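Local coordinates for putative secreted cellulose-binding protein (Streptomyces coelicolor, PDB 4OY6) that is a copper-dependent lytic polysaccharide monooxygenase of the AA10 family that oxidises cellulose and so probably opens its chains to further degradation, at residues 62-66 with 67-71. Numbering follows the deposited sequence.
Sequences AVVPD and GQLCS. With ZN (zinc ion), chain I.
Gln-68 lays its terminal amide across the ring of Pro-65, with OE1 3.5 Å from CD and NE2 3.8 Å from CB. CG stands beside the backbone N of Gln-68 (chi1 -55°), which sends the otherwise extended chain back over the proline ring. The backbone N of Gln-68 donates to O of Pro-65 at 2.9 Å. One water accepts from NE2 of Gln-68 and donates to O of Asp-66, tying the amide to the turn. With an alanine here in place of the glutamine, the Pro-65 ring would probably lose its amide cover and the water one of its two partners in the turn. Leu-69 brings CD1 to 3.5 Å from O of Pro-65, while CG1 of Val-64, anti to the backbone N (chi1 177°), packs on CA of Leu-69. Asp-66 directs its CB away from the following residues; OD2 binds a zinc ion at 2.0 Å, and OD1 is hydrogen-bonded to the backbone N of Trp-131. Farther along, Cys-70 is disulfide-linked to Cys-180 in strand 175-184. Pro-65 to Gln-68 form a type II beta turn, with Gly-67 at the positive phi (81°) characteristic of its third position, in the loop between helix 60-63 and strand 92-93, away from the copper site.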
loop_
_atom_site.group_PDB
_atom_site.type_symbol
_atom_site.label_atom_id
_atom_site.label_comp_id
_atom_site.label_asym_id
_atom_site.label_seq_id
_atom_site.Cartn_x
_atom_site.Cartn_y
_atom_site.Cartn_z
ATOM N N ALA A 62 0.165 -2.513 -17.463
ATOM C CA ALA A 62 -0.260 -3.685 -18.222
ATOM C C ALA A 62 -0.728 -4.848 -17.342
ATOM O O ALA A 62 -1.498 -5.702 -17.796
ATOM C CB ALA A 62 0.872 -4.165 -19.109
ATOM N N VAL A 63 -0.252 -4.894 -16.101
ATOM C CA VAL A 63 -0.555 -6.015 -15.204
ATOM C C VAL A 63 -1.393 -5.643 -13.975
ATOM O O VAL A 63 -1.819 -6.527 -13.232
ATOM C CB VAL A 63 0.734 -6.788 -14.796
ATOM C CG1 VAL A 63 1.398 -7.408 -16.018
ATOM C CG2 VAL A 63 1.702 -5.886 -14.058
ATOM N N VAL A 64 -1.631 -4.347 -13.764
ATOM C CA VAL A 64 -2.417 -3.859 -12.622
ATOM C C VAL A 64 -3.553 -3.013 -13.186
ATOM O O VAL A 64 -3.382 -1.826 -13.429
ATOM C CB VAL A 64 -1.557 -3.041 -11.641
ATOM C CG1 VAL A 64 -2.417 -2.485 -10.509
ATOM C CG2 VAL A 64 -0.417 -3.899 -11.094
ATOM N N PRO A 65 -4.717 -3.639 -13.423
ATOM C CA PRO A 65 -5.835 -2.877 -13.965
ATOM C C PRO A 65 -6.374 -1.797 -13.012
ATOM O O PRO A 65 -6.287 -1.927 -11.786
ATOM C CB PRO A 65 -6.925 -3.941 -14.157
ATOM C CG PRO A 65 -6.182 -5.229 -14.329
ATOM C CD PRO A 65 -5.011 -5.079 -13.390
ATOM N N ASP A 66 -6.956 -0.747 -13.582
ATOM C CA ASP A 66 -7.683 0.221 -12.794
ATOM C C ASP A 66 -8.692 -0.473 -11.891
ATOM O O ASP A 66 -9.310 -1.468 -12.269
ATOM C CB ASP A 66 -8.418 1.194 -13.719
ATOM C CG ASP A 66 -7.507 2.206 -14.358
ATOM O OD1 ASP A 66 -6.386 2.444 -13.886
ATOM O OD2 ASP A 66 -7.949 2.831 -15.336
ATOM N N GLY A 67 -8.802 0.044 -10.671
ATOM C CA GLY A 67 -9.648 -0.553 -9.634
ATOM C C GLY A 67 -9.034 -1.722 -8.891
ATOM O O GLY A 67 -9.643 -2.260 -7.985
ATOM N N GLN A 68 -7.834 -2.124 -9.296
ATOM C CA GLN A 68 -7.115 -3.249 -8.698
ATOM C C GLN A 68 -5.719 -2.848 -8.248
ATOM O O GLN A 68 -4.843 -3.685 -8.052
ATOM C CB GLN A 68 -7.008 -4.434 -9.667
ATOM C CG GLN A 68 -8.351 -4.900 -10.193
ATOM C CD GLN A 68 -8.239 -5.966 -11.232
ATOM O OE1 GLN A 68 -7.261 -6.719 -11.267
ATOM N NE2 GLN A 68 -9.254 -6.073 -12.067
ATOM N N LEU A 69 -5.480 -1.554 -8.062
ATOM C CA LEU A 69 -4.151 -1.104 -7.668
ATOM C C LEU A 69 -3.742 -1.657 -6.294
ATOM O O LEU A 69 -2.611 -2.124 -6.104
ATOM C CB LEU A 69 -4.015 0.431 -7.683
ATOM C CG LEU A 69 -3.735 1.013 -9.078
ATOM C CD1 LEU A 69 -4.892 0.802 -10.077
ATOM C CD2 LEU A 69 -3.360 2.485 -8.976
ATOM N N CYS A 70 -4.632 -1.583 -5.311
ATOM C CA CYS A 70 -4.263 -1.947 -3.942
ATOM C C CYS A 70 -4.127 -3.442 -3.725
ATOM O O CYS A 70 -3.519 -3.842 -2.745
ATOM C CB CYS A 70 -5.219 -1.334 -2.920
ATOM S SG CYS A 70 -5.194 0.490 -2.959
ATOM N N SER A 71 -4.643 -4.262 -4.637
ATOM C CA SER A 71 -4.393 -5.705 -4.630
ATOM C C SER A 71 -3.272 -6.107 -5.595
ATOM O O SER A 71 -3.046 -7.294 -5.807
ATOM C CB SER A 71 -5.640 -6.462 -5.011
ATOM O OG SER A 71 -5.975 -6.232 -6.365
HETATM ZN ZN ZN I . -6.574 3.907 -16.327
HETATM O O HOH W 1 -11.165 -3.568 -11.862
HETATM O O HOH W 2 -6.813 5.516 -15.297
#